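Local coordinates for protein putative arylalkylamine N-Acetyltransferase 7 (Aedes aegypti, PDB 4FD7) that probably transfers acetyl groups from acetyl-CoA to amines, as a putative arylalkylamine N-acetyltransferase of the GNAT fold, at residues 46-51 / 99-104; 59-64 / 220-225; 133-138 / 204-209. All coordinates share one frame; numbering follows the deposited sequence.

Contact 1. Residues 46-51 / 99-104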
ATOM      1  N   ARG A  46     -11.971   0.272   8.169  1.00 18.98           N
ATOM      2  CA  ARG A  46     -12.150  -0.819   9.107  1.00 18.91           C
ATOM      3  C   ARG A  46     -11.442  -2.073   8.616  1.00 18.85           C
ATOM      4  O   ARG A  46     -10.781  -2.768   9.398  1.00 19.42           O
ATOM      5  CB  ARG A  46     -13.636  -1.038   9.417  1.00 20.43           C
ATOM      6  CG  ARG A  46     -14.131  -0.031  10.444  1.00 20.77           C
ATOM      7  CD  ARG A  46     -15.639   0.225  10.422  1.00 22.63           C
ATOM      8  NE  ARG A  46     -15.958   1.361  11.290  1.00 19.12           N
ATOM      9  CZ  ARG A  46     -17.186   1.706  11.680  1.00 22.25           C
ATOM     10  NH1 ARG A  46     -18.248   1.024  11.277  1.00 21.90           N
ATOM     11  NH2 ARG A  46     -17.352   2.744  12.487  1.00 22.18           N
ATOM     12  N   HIS A  47     -11.505  -2.306   7.307  1.00 16.82           N
ATOM     13  CA  HIS A  47     -10.831  -3.455   6.733  1.00 17.64           C
ATOM     14  C   HIS A  47      -9.337  -3.320   7.022  1.00 17.19           C
ATOM     15  O   HIS A  47      -8.694  -4.271   7.481  1.00 17.26           O
ATOM     16  CB  HIS A  47     -11.100  -3.499   5.229  1.00 16.32           C
ATOM     17  CG  HIS A  47     -10.542  -4.694   4.540  1.00 19.41           C
ATOM     18  ND1 HIS A  47      -9.208  -4.816   4.219  1.00 18.49           N
ATOM     19  CD2 HIS A  47     -11.149  -5.802   4.047  1.00 18.43           C
ATOM     20  CE1 HIS A  47      -9.011  -5.957   3.590  1.00 18.84           C
ATOM     21  NE2 HIS A  47     -10.178  -6.569   3.469  1.00 19.28           N
ATOM     22  N   MET A  48      -8.805  -2.115   6.820  1.00 17.33           N
ATOM     23  CA  MET A  48      -7.381  -1.899   7.054  1.00 18.06           C
ATOM     24  C   MET A  48      -7.053  -2.183   8.521  1.00 17.41           C
ATOM     25  O   MET A  48      -6.041  -2.809   8.821  1.00 17.39           O
ATOM     26  CB  MET A  48      -6.964  -0.477   6.657  1.00 17.26           C
ATOM     27  CG  MET A  48      -7.057  -0.179   5.146  1.00 16.10           C
ATOM     28  SD  MET A  48      -5.867  -1.078   4.104  1.00 21.55           S
ATOM     29  CE  MET A  48      -4.324  -0.401   4.662  1.00 17.23           C
ATOM     30  N   CYS A  49      -7.927  -1.763   9.431  1.00 15.73           N
ATOM     31  CA  CYS A  49      -7.654  -1.969  10.841  1.00 15.27           C
ATOM     32  C   CYS A  49      -7.790  -3.424  11.223  1.00 18.55           C
ATOM     33  O   CYS A  49      -7.114  -3.897  12.138  1.00 21.51           O
ATOM     34  CB  CYS A  49      -8.617  -1.141  11.676  1.00 17.49           C
ATOM     35  SG  CYS A  49      -8.305   0.599  11.478  1.00 19.09           S
ATOM     36  N   ASP A  50      -8.656  -4.151  10.522  1.00 19.96           N
ATOM     37  CA  ASP A  50      -8.999  -5.490  10.982  1.00 18.36           C
ATOM     38  C   ASP A  50      -7.937  -6.467  10.539  1.00 19.64           C
ATOM     39  O   ASP A  50      -7.687  -7.484  11.192  1.00 20.11           O
ATOM     40  CB  ASP A  50     -10.338  -5.936  10.394  1.00 18.80           C
ATOM     41  CG  ASP A  50     -11.520  -5.365  11.131  1.00 21.42           C
ATOM     42  OD1 ASP A  50     -11.326  -4.802  12.224  1.00 22.00           O
ATOM     43  OD2 ASP A  50     -12.651  -5.489  10.613  1.00 23.20           O
ATOM     44  N   TYR A  51      -7.326  -6.159   9.407  1.00 17.65           N
ATOM     45  CA  TYR A  51      -6.419  -7.097   8.789  1.00 16.41           C
ATOM     46  C   TYR A  51      -4.995  -6.567   8.652  1.00 17.55           C
ATOM     47  O   TYR A  51      -4.085  -7.074   9.300  1.00 19.25           O
ATOM     48  CB  TYR A  51      -7.007  -7.565   7.463  1.00 19.58           C
ATOM     49  CG  TYR A  51      -8.423  -8.069   7.631  1.00 18.96           C
ATOM     50  CD1 TYR A  51      -8.690  -9.197   8.405  1.00 21.25           C
ATOM     51  CD2 TYR A  51      -9.493  -7.410   7.044  1.00 20.11           C
ATOM     52  CE1 TYR A  51      -9.985  -9.665   8.573  1.00 22.97           C
ATOM     53  CE2 TYR A  51     -10.799  -7.872   7.202  1.00 21.23           C
ATOM     54  CZ  TYR A  51     -11.037  -8.995   7.969  1.00 23.56           C
ATOM     55  OH  TYR A  51     -12.327  -9.450   8.121  1.00 23.01           O
ATOM     56  N   VAL A  99     -12.849  -7.248  -0.501  1.00 15.56           N
ATOM     57  CA  VAL A  99     -11.906  -8.365  -0.526  1.00 17.40           C
ATOM     58  C   VAL A  99     -10.518  -7.883  -0.115  1.00 17.94           C
ATOM     59  O   VAL A  99      -9.868  -8.476   0.751  1.00 17.80           O
ATOM     60  CB  VAL A  99     -11.829  -9.041  -1.905  1.00 16.22           C
ATOM     61  CG1 VAL A  99     -10.772 -10.124  -1.904  1.00 17.16           C
ATOM     62  CG2 VAL A  99     -13.190  -9.637  -2.291  1.00 20.13           C
ATOM     63  N   GLY A 100     -10.072  -6.808  -0.751  1.00 15.27           N
ATOM     64  CA  GLY A 100      -8.819  -6.175  -0.397  1.00 15.64           C
ATOM     65  C   GLY A 100      -8.889  -4.680  -0.639  1.00 15.78           C
ATOM     66  O   GLY A 100      -9.781  -4.197  -1.328  1.00 16.15           O
ATOM     67  N   VAL A 101      -7.954  -3.938  -0.055  1.00 15.46           N
ATOM     68  CA  VAL A 101      -7.889  -2.500  -0.270  1.00 14.86           C
ATOM     69  C   VAL A 101      -6.429  -2.037  -0.240  1.00 17.31           C
ATOM     70  O   VAL A 101      -5.588  -2.660   0.397  1.00 19.11           O
ATOM     71  CB  VAL A 101      -8.842  -1.709   0.699  1.00 17.90           C
ATOM     72  CG1 VAL A 101      -8.710  -2.183   2.116  1.00 18.77           C
ATOM     73  CG2 VAL A 101      -8.630  -0.205   0.625  1.00 18.04           C
ATOM     74  N   ASN A 102      -6.118  -0.987  -1.000  1.00 14.79           N
ATOM     75  CA  ASN A 102      -4.769  -0.429  -1.059  1.00 15.10           C
ATOM     76  C   ASN A 102      -4.985   1.066  -0.941  1.00 14.05           C
ATOM     77  O   ASN A 102      -5.586   1.679  -1.824  1.00 11.04           O
ATOM     78  CB  ASN A 102      -4.122  -0.748  -2.414  1.00 13.40           C
ATOM     79  CG  ASN A 102      -2.585  -0.826  -2.362  1.00 14.97           C
ATOM     80  OD1 ASN A 102      -1.955  -1.222  -3.344  1.00 15.68           O
ATOM     81  ND2 ASN A 102      -1.984  -0.438  -1.243  1.00 15.38           N
ATOM     82  N   ILE A 103      -4.543   1.647   0.171  1.00 14.50           N
ATOM     83  CA  ILE A 103      -4.670   3.089   0.359  1.00 14.35           C
ATOM     84  C   ILE A 103      -3.497   3.778  -0.326  1.00 14.57           C
ATOM     85  O   ILE A 103      -2.342   3.534   0.015  1.00 14.54           O
ATOM     86  CB  ILE A 103      -4.735   3.473   1.855  1.00 14.01           C
ATOM     87  CG1 ILE A 103      -5.861   2.703   2.553  1.00 17.63           C
ATOM     88  CG2 ILE A 103      -4.940   4.971   2.021  1.00 14.50           C
ATOM     89  CD1 ILE A 103      -7.261   3.100   2.082  1.00 15.07           C
ATOM     90  N   LEU A 104      -3.800   4.628  -1.307  1.00 14.27           N
ATOM     91  CA  LEU A 104      -2.770   5.195  -2.154  1.00 13.57           C
ATOM     92  C   LEU A 104      -2.826   6.721  -2.138  1.00 13.05           C
ATOM     93  O   LEU A 104      -3.896   7.319  -1.927  1.00 14.15           O
ATOM     94  CB  LEU A 104      -2.947   4.724  -3.614  1.00 14.35           C
ATOM     95  CG  LEU A 104      -3.098   3.247  -4.004  1.00 12.89           C
ATOM     96  CD1 LEU A 104      -3.202   3.131  -5.515  1.00 13.43           C
ATOM     97  CD2 LEU A 104      -1.956   2.408  -3.520  1.00 12.32           C
TER
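Helix segment 46-51 lies across strand segment 99-104, the short axes 8.9 Å apart at closest approach and their N-to-C directions 103° from each other, with Met48 and Val101 the nearest CA pair. Val101 CG1 is the shared contact point: it occupies the crowded position between its own backbone N and carbonyl carbon (chi1 47°), which brings it between two helix side chains. It meets His47 ND1 at 3.4 Å and Met48 SD at 3.6 Å. His47 and Val101 pass side by side, pointing opposite ways, and the imidazole runs on until NE2 gives a weak hydrogen bond to Val99 O, 3.3 Å away and bent to 137° at the hydrogen. One face of this ring is covered by Tyr51 CD2 from the next turn of the helix, 3.6 Å above its plane and over the centre. Met48, bent at chi2 and chi3, touches Ile103 CG1 with both CG and CE, each at 4.1 Å. Around this buried patch, Trp78 of helix 68-81 touches Met48 and Ile103, and Ser154 of strand 146-155 touches His47 and Met48. Helix 41-55 therefore packs against two adjacent strands of the five-stranded antiparallel sheet.

Contact 2. Residues 59-64 / 220-225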
ATOM      1  N   ASN A  59       3.953  -3.866  11.516  1.00 16.78           N
ATOM      2  CA  ASN A  59       2.900  -3.601  12.489  1.00 16.87           C
ATOM      3  C   ASN A  59       2.893  -4.664  13.575  1.00 15.76           C
ATOM      4  O   ASN A  59       2.855  -4.352  14.768  1.00 16.64           O
ATOM      5  CB  ASN A  59       1.526  -3.545  11.805  1.00 14.80           C
ATOM      6  CG  ASN A  59       1.421  -2.422  10.805  1.00 17.20           C
ATOM      7  OD1 ASN A  59       2.219  -1.483  10.811  1.00 15.56           O
ATOM      8  ND2 ASN A  59       0.423  -2.509   9.929  1.00 19.96           N
ATOM      9  N   GLN A  60       2.943  -5.916  13.151  1.00 16.08           N
ATOM     10  CA  GLN A  60       2.945  -7.040  14.082  1.00 18.46           C
ATOM     11  C   GLN A  60       4.162  -6.998  15.000  1.00 16.77           C
ATOM     12  O   GLN A  60       4.058  -7.279  16.195  1.00 16.16           O
ATOM     13  CB  GLN A  60       2.914  -8.356  13.293  1.00 19.91           C
ATOM     14  CG  GLN A  60       1.913  -9.400  13.795  1.00 23.44           C
ATOM     15  CD  GLN A  60       1.682 -10.507  12.773  1.00 23.39           C
ATOM     16  OE1 GLN A  60       2.614 -10.952  12.098  1.00 28.17           O
ATOM     17  NE2 GLN A  60       0.430 -10.923  12.622  1.00 25.41           N
ATOM     18  N   ALA A  61       5.321  -6.654  14.446  1.00 15.53           N
ATOM     19  CA  ALA A  61       6.543  -6.608  15.254  1.00 13.90           C
ATOM     20  C   ALA A  61       6.471  -5.475  16.274  1.00 14.46           C
ATOM     21  O   ALA A  61       7.075  -5.558  17.346  1.00 14.68           O
ATOM     22  CB  ALA A  61       7.780  -6.461  14.377  1.00 15.52           C
ATOM     23  N   LYS A  62       5.742  -4.412  15.951  1.00 12.58           N
ATOM     24  CA  LYS A  62       5.594  -3.304  16.897  1.00 14.93           C
ATOM     25  C   LYS A  62       4.370  -3.434  17.804  1.00 16.06           C
ATOM     26  O   LYS A  62       4.189  -2.616  18.720  1.00 16.14           O
ATOM     27  CB  LYS A  62       5.536  -1.952  16.163  1.00 15.62           C
ATOM     28  CG  LYS A  62       6.822  -1.562  15.455  1.00 15.37           C
ATOM     29  CD  LYS A  62       7.999  -1.674  16.399  1.00 16.62           C
ATOM     30  CE  LYS A  62       8.701  -0.356  16.557  1.00 19.28           C
ATOM     31  NZ  LYS A  62       9.804  -0.534  17.542  1.00 21.48           N
ATOM     32  N   GLY A  63       3.531  -4.441  17.563  1.00 13.70           N
ATOM     33  CA  GLY A  63       2.327  -4.605  18.370  1.00 14.42           C
ATOM     34  C   GLY A  63       1.282  -3.546  18.078  1.00 16.18           C
ATOM     35  O   GLY A  63       0.439  -3.257  18.911  1.00 15.19           O
ATOM     36  N   LEU A  64       1.359  -2.944  16.907  1.00 15.36           N
ATOM     37  CA  LEU A  64       0.465  -1.879  16.524  1.00 14.68           C
ATOM     38  C   LEU A  64      -1.045  -2.116  16.734  1.00 14.49           C
ATOM     39  O   LEU A  64      -1.728  -1.226  17.144  1.00 15.23           O
ATOM     40  CB  LEU A  64       0.733  -1.486  15.063  1.00 15.76           C
ATOM     41  CG  LEU A  64      -0.025  -0.297  14.485  1.00 18.23           C
ATOM     42  CD1 LEU A  64      -0.668   0.467  15.586  1.00 17.79           C
ATOM     43  CD2 LEU A  64       0.909   0.600  13.726  1.00 20.87           C
ATOM     44  N   PHE A 220      14.356   2.235  14.873  1.00 19.61           N
ATOM     45  CA  PHE A 220      13.906   1.364  13.789  1.00 18.43           C
ATOM     46  C   PHE A 220      14.115  -0.091  14.159  1.00 18.67           C
ATOM     47  O   PHE A 220      14.741  -0.841  13.403  1.00 18.03           O
ATOM     48  CB  PHE A 220      14.674   1.641  12.493  1.00 17.68           C
ATOM     49  CG  PHE A 220      14.607   3.076  12.008  1.00 19.03           C
ATOM     50  CD1 PHE A 220      13.758   4.007  12.591  1.00 18.91           C
ATOM     51  CD2 PHE A 220      15.394   3.477  10.938  1.00 19.04           C
ATOM     52  CE1 PHE A 220      13.712   5.324  12.123  1.00 19.39           C
ATOM     53  CE2 PHE A 220      15.355   4.791  10.465  1.00 19.08           C
ATOM     54  CZ  PHE A 220      14.508   5.714  11.065  1.00 21.36           C
ATOM     55  N   ASN A 221      13.594  -0.483  15.317  1.00 18.47           N
ATOM     56  CA  ASN A 221      13.779  -1.827  15.859  1.00 18.18           C
ATOM     57  C   ASN A 221      12.490  -2.643  15.718  1.00 17.83           C
ATOM     58  O   ASN A 221      11.422  -2.189  16.135  1.00 17.94           O
ATOM     59  CB  ASN A 221      14.163  -1.718  17.339  1.00 19.22           C
ATOM     60  CG  ASN A 221      14.818  -2.970  17.870  1.00 24.29           C
ATOM     61  OD1 ASN A 221      16.031  -3.165  17.711  1.00 27.07           O
ATOM     62  ND2 ASN A 221      14.030  -3.825  18.518  1.00 21.91           N
ATOM     63  N   TYR A 222      12.594  -3.840  15.144  1.00 16.38           N
ATOM     64  CA  TYR A 222      11.430  -4.654  14.817  1.00 16.77           C
ATOM     65  C   TYR A 222      11.621  -6.074  15.294  1.00 17.03           C
ATOM     66  O   TYR A 222      12.081  -6.935  14.537  1.00 16.14           O
ATOM     67  CB  TYR A 222      11.151  -4.607  13.309  1.00 14.30           C
ATOM     68  CG  TYR A 222      10.794  -3.215  12.884  1.00 14.73           C
ATOM     69  CD1 TYR A 222       9.480  -2.782  12.914  1.00 16.78           C
ATOM     70  CD2 TYR A 222      11.777  -2.305  12.507  1.00 15.14           C
ATOM     71  CE1 TYR A 222       9.143  -1.486  12.557  1.00 16.96           C
ATOM     72  CE2 TYR A 222      11.451  -1.003  12.154  1.00 12.93           C
ATOM     73  CZ  TYR A 222      10.141  -0.604  12.180  1.00 13.70           C
ATOM     74  OH  TYR A 222       9.813   0.683  11.824  1.00 14.80           O
ATOM     75  N   PRO A 223      11.255  -6.320  16.565  1.00 17.08           N
ATOM     76  CA  PRO A 223      11.458  -7.607  17.226  1.00 20.02           C
ATOM     77  C   PRO A 223      10.894  -8.763  16.412  1.00 18.89           C
ATOM     78  O   PRO A 223       9.682  -8.790  16.137  1.00 19.19           O
ATOM     79  CB  PRO A 223      10.664  -7.465  18.526  1.00 19.46           C
ATOM     80  CG  PRO A 223      10.556  -5.981  18.769  1.00 17.40           C
ATOM     81  CD  PRO A 223      10.460  -5.392  17.389  1.00 17.43           C
ATOM     82  N   GLY A 224      11.762  -9.679  16.008  1.00 17.71           N
ATOM     83  CA  GLY A 224      11.320 -10.934  15.436  1.00 19.62           C
ATOM     84  C   GLY A 224      11.371 -11.003  13.922  1.00 19.48           C
ATOM     85  O   GLY A 224      11.176 -12.079  13.342  1.00 19.70           O
ATOM     86  N   ILE A 225      11.614  -9.863  13.278  1.00 19.26           N
ATOM     87  CA  ILE A 225      11.717  -9.819  11.816  1.00 18.16           C
ATOM     88  C   ILE A 225      13.035  -9.178  11.392  1.00 18.59           C
ATOM     89  O   ILE A 225      13.151  -8.630  10.297  1.00 17.82           O
ATOM     90  CB  ILE A 225      10.526  -9.062  11.170  1.00 17.96           C
ATOM     91  CG1 ILE A 225      10.527  -7.589  11.579  1.00 16.41           C
ATOM     92  CG2 ILE A 225       9.209  -9.739  11.529  1.00 17.38           C
ATOM     93  CD1 ILE A 225       9.580  -6.713  10.760  1.00 17.38           C
TER
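Ala61 CB fits against the backbone of 222-223, coming within 3.5 Å of Pro223 O and 4.0 Å of Tyr222 C. It lies at the edge of the Tyr222 ring, near its plane, and Ile225 CD1 touches the same methyl at 4.0 Å. The CA atoms of Ala61 and Tyr222 are 5.3 Å apart, a close approach compatible with the small methyl side chain. On the backbone side, Pro223 CD rests against Ala61 O at 3.4 Å, an apolar ring atom beside a carbonyl near the helix C-terminus.

Lys62 supplies the polar part of the interface. Its chain passes the Tyr222 side chain at a slant, with Lys62 CG 3.7 Å from Tyr222 CE1, and a bend at chi2 (-51°) turns CD toward Asn221 O. Lys62 NZ then donates to Asn221 O at 2.7 Å, in the plane of the carbonyl and with a C=O...N angle of 157°. The ammonium also stands near the normal of the tyrosine ring, but its distance from the centroid is long, so any cation-pi attraction is weak at most. The far end of Tyr222 is tied elsewhere, its OH hydrogen-bonding Thr128 OG1 of helix 120-136.

Both backbones change course here. Segment 59-64 ends helix 57-62 in a Schellman motif, with Gly63 at positive phi (71°), while Tyr222 to Ile225 form a type II beta turn with Gly224 in its third position. The arrangement is thus a helix C-terminus packed against a beta turn, joining helix 57-62 to the connection between helix 210-216 and strand 229-236.

Contact 3. Residues 133-138 / 204-209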
ATOM      1  N   SER A 133      12.574   5.229   1.624  1.00 13.21           N
ATOM      2  CA  SER A 133      12.128   5.990   0.456  1.00 14.97           C
ATOM      3  C   SER A 133      13.198   6.978   0.030  1.00 15.55           C
ATOM      4  O   SER A 133      13.421   7.196  -1.166  1.00 14.17           O
ATOM      5  CB  SER A 133      10.855   6.766   0.794  1.00 16.19           C
ATOM      6  OG  SER A 133      10.404   7.517  -0.327  1.00 17.61           O
ATOM      7  N   HIS A 134      13.836   7.602   1.012  1.00 14.44           N
ATOM      8  CA  HIS A 134      14.834   8.618   0.697  1.00 16.26           C
ATOM      9  C   HIS A 134      16.067   7.962   0.070  1.00 15.98           C
ATOM     10  O   HIS A 134      16.608   8.478  -0.920  1.00 15.60           O
ATOM     11  CB  HIS A 134      15.172   9.459   1.925  1.00 16.12           C
ATOM     12  CG  HIS A 134      15.971  10.686   1.615  1.00 20.23           C
ATOM     13  ND1 HIS A 134      17.340  10.743   1.771  1.00 24.22           N
ATOM     14  CD2 HIS A 134      15.598  11.898   1.137  1.00 24.01           C
ATOM     15  CE1 HIS A 134      17.775  11.935   1.407  1.00 20.60           C
ATOM     16  NE2 HIS A 134      16.739  12.655   1.018  1.00 25.94           N
ATOM     17  N   GLN A 135      16.484   6.821   0.617  1.00 16.18           N
ATOM     18  CA  GLN A 135      17.551   6.033  -0.001  1.00 16.30           C
ATOM     19  C   GLN A 135      17.188   5.587  -1.419  1.00 15.74           C
ATOM     20  O   GLN A 135      18.071   5.505  -2.280  1.00 15.76           O
ATOM     21  CB  GLN A 135      17.918   4.820   0.858  1.00 16.72           C
ATOM     22  CG  GLN A 135      18.497   5.199   2.199  1.00 18.60           C
ATOM     23  CD  GLN A 135      19.804   5.958   2.066  1.00 21.28           C
ATOM     24  OE1 GLN A 135      19.889   7.125   2.426  1.00 23.03           O
ATOM     25  NE2 GLN A 135      20.836   5.285   1.551  1.00 24.61           N
ATOM     26  N   ALA A 136      15.904   5.318  -1.662  1.00 13.37           N
ATOM     27  CA  ALA A 136      15.440   4.927  -2.995  1.00 15.14           C
ATOM     28  C   ALA A 136      15.620   6.035  -4.049  1.00 16.74           C
ATOM     29  O   ALA A 136      15.823   5.744  -5.238  1.00 14.23           O
ATOM     30  CB  ALA A 136      13.986   4.461  -2.951  1.00 15.58           C
ATOM     31  N   ASN A 137      15.503   7.293  -3.622  1.00 13.09           N
ATOM     32  CA  ASN A 137      15.885   8.424  -4.466  1.00 15.52           C
ATOM     33  C   ASN A 137      15.095   8.457  -5.790  1.00 17.03           C
ATOM     34  O   ASN A 137      15.635   8.770  -6.857  1.00 13.55           O
ATOM     35  CB  ASN A 137      17.394   8.344  -4.717  1.00 17.07           C
ATOM     36  CG  ASN A 137      17.976   9.604  -5.324  1.00 19.80           C
ATOM     37  OD1 ASN A 137      17.400  10.702  -5.235  1.00 21.02           O
ATOM     38  ND2 ASN A 137      19.148   9.456  -5.936  1.00 17.60           N
ATOM     39  N   ILE A 138      13.800   8.163  -5.694  1.00 16.68           N
ATOM     40  CA  ILE A 138      12.931   7.968  -6.863  1.00 15.54           C
ATOM     41  C   ILE A 138      12.884   9.157  -7.847  1.00 15.53           C
ATOM     42  O   ILE A 138      12.991   8.967  -9.074  1.00 14.77           O
ATOM     43  CB  ILE A 138      11.502   7.578  -6.408  1.00 16.23           C
ATOM     44  CG1 ILE A 138      11.532   6.260  -5.617  1.00 15.31           C
ATOM     45  CG2 ILE A 138      10.575   7.446  -7.601  1.00 14.61           C
ATOM     46  CD1 ILE A 138      11.957   5.037  -6.468  1.00 14.41           C
ATOM     47  N   GLU A 204      13.479  -3.721  -7.786  1.00 17.83           N
ATOM     48  CA  GLU A 204      14.029  -3.341  -6.489  1.00 19.08           C
ATOM     49  C   GLU A 204      14.893  -2.088  -6.606  1.00 18.72           C
ATOM     50  O   GLU A 204      15.869  -2.084  -7.371  1.00 20.85           O
ATOM     51  CB  GLU A 204      14.847  -4.500  -5.902  1.00 18.71           C
ATOM     52  CG  GLU A 204      14.035  -5.785  -5.799  1.00 23.72           C
ATOM     53  CD  GLU A 204      14.660  -6.846  -4.904  1.00 28.72           C
ATOM     54  OE1 GLU A 204      15.762  -6.603  -4.350  1.00 29.44           O
ATOM     55  OE2 GLU A 204      14.022  -7.920  -4.755  1.00 27.29           O
ATOM     56  N   ASP A 205      14.529  -1.032  -5.873  1.00 17.39           N
ATOM     57  CA  ASP A 205      15.304   0.210  -5.859  1.00 16.65           C
ATOM     58  C   ASP A 205      16.305   0.126  -4.731  1.00 18.44           C
ATOM     59  O   ASP A 205      17.494   0.454  -4.879  1.00 16.93           O
ATOM     60  CB  ASP A 205      14.432   1.427  -5.558  1.00 17.76           C
ATOM     61  CG  ASP A 205      13.168   1.480  -6.378  1.00 18.54           C
ATOM     62  OD1 ASP A 205      13.253   1.697  -7.604  1.00 16.83           O
ATOM     63  OD2 ASP A 205      12.079   1.358  -5.768  1.00 16.98           O
ATOM     64  N   PHE A 206      15.802  -0.282  -3.574  1.00 17.28           N
ATOM     65  CA  PHE A 206      16.664  -0.284  -2.402  1.00 17.17           C
ATOM     66  C   PHE A 206      16.197  -1.375  -1.482  1.00 17.91           C
ATOM     67  O   PHE A 206      14.997  -1.591  -1.339  1.00 17.82           O
ATOM     68  CB  PHE A 206      16.602   1.072  -1.695  1.00 16.05           C
ATOM     69  CG  PHE A 206      17.533   1.192  -0.516  1.00 17.24           C
ATOM     70  CD1 PHE A 206      18.886   1.381  -0.706  1.00 18.00           C
ATOM     71  CD2 PHE A 206      17.054   1.106   0.781  1.00 17.05           C
ATOM     72  CE1 PHE A 206      19.752   1.492   0.384  1.00 22.00           C
ATOM     73  CE2 PHE A 206      17.910   1.219   1.866  1.00 17.75           C
ATOM     74  CZ  PHE A 206      19.264   1.413   1.663  1.00 18.42           C
ATOM     75  N   THR A 207      17.140  -2.078  -0.868  1.00 16.03           N
ATOM     76  CA  THR A 207      16.749  -3.137   0.035  1.00 17.45           C
ATOM     77  C   THR A 207      17.617  -3.111   1.281  1.00 19.28           C
ATOM     78  O   THR A 207      18.819  -2.802   1.214  1.00 19.57           O
ATOM     79  CB  THR A 207      16.741  -4.522  -0.670  1.00 18.88           C
ATOM     80  OG1 THR A 207      16.286  -5.518   0.252  1.00 23.18           O
ATOM     81  CG2 THR A 207      18.119  -4.890  -1.176  1.00 22.84           C
ATOM     82  N   ILE A 208      17.000  -3.406   2.424  1.00 17.08           N
ATOM     83  CA  ILE A 208      17.729  -3.319   3.686  1.00 18.35           C
ATOM     84  C   ILE A 208      16.982  -4.112   4.763  1.00 17.33           C
ATOM     85  O   ILE A 208      15.767  -4.056   4.813  1.00 17.17           O
ATOM     86  CB  ILE A 208      17.937  -1.832   4.110  1.00 17.25           C
ATOM     87  CG1 ILE A 208      18.862  -1.743   5.335  1.00 17.45           C
ATOM     88  CG2 ILE A 208      16.594  -1.109   4.347  1.00 17.45           C
ATOM     89  CD1 ILE A 208      19.055  -0.326   5.889  1.00 18.22           C
ATOM     90  N   THR A 209      17.684  -4.871   5.602  1.00 17.02           N
ATOM     91  CA  THR A 209      16.976  -5.662   6.609  1.00 17.73           C
ATOM     92  C   THR A 209      16.519  -4.776   7.759  1.00 16.93           C
ATOM     93  O   THR A 209      17.031  -3.675   7.947  1.00 17.18           O
ATOM     94  CB  THR A 209      17.826  -6.818   7.191  1.00 17.25           C
ATOM     95  OG1 THR A 209      19.003  -6.290   7.819  1.00 13.88           O
ATOM     96  CG2 THR A 209      18.228  -7.800   6.103  1.00 19.74           C
TER
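Gln135 and Phe206 form the main overlap between the end of helix 120-136 and strand 203-209. Gln135 CB sits over the centre of one face of the Phe206 ring, 3.6 Å from the centroid and only 4° off the ring normal, a well-centred CH-pi contact. All six ring carbons are consequently at nearly equal distances from it. The Gln135 chain bends at chi2, and Gln135 NE2 comes within 4.1 Å of Phe206 CE1, while the amide and ring planes stand 71° apart. This excludes a parallel stack of the two flat groups.

Ala136 follows, forming with Phe206 the nearest CA pair, 5.4 Å apart. The Ala136 methyl meets Asp205 CB at 4.0 Å, and its CA faces Phe206 CB. At Asn137 the chain leaves the helix with positive phi (59°), and this change of direction brings the Ile138 side chain up to the carboxylate of Asp205. Ile138 CD1 touches Asp205 OD2 at 3.7 Å, the two side chains crossing at about a right angle.

The methyl offers the carboxylate no hydrogen bond; Asp205 OD1 is instead hydrogen-bonded to Ser234 OG and forms a salt bridge with Arg141 NH1. The same arginine nitrogen hydrogen-bonds Ala136 O, linking the helix end to the acidic side chain through a third residue.

Asp205 and Phe206 both face Tyr232 on strand 229-236, to which each is joined by backbone hydrogen bonding, the signature of a classic beta bulge. The contact is thus a helix C-terminus packed against a bulged outer strand of the three-stranded antiparallel sheet in this GNAT-family protein.

How the contacts relate
Along the chain, contacts 1 and 2 interleave, since 59-64 falls between 46-51 and 99-104; contact 3 begins after contact 1 has closed and lies wholly within the span bounded by contact 2. Contact 1 packs helix 41-55 on the five-stranded sheet, whereas contact 3 joins helix 120-136 to the three-stranded one, and they lie on opposite sides of the chain's centre, their own centres about 24 Å apart. The centre of contact 2 is about 19 Å from that of contact 1 and about 20 Å from that of contact 3. Its helix 57-62 follows helix 41-55. Contact 2 thus brings helix 57-62 against the loop that precedes the last strand, 229-236, which pairs with strand 203-209.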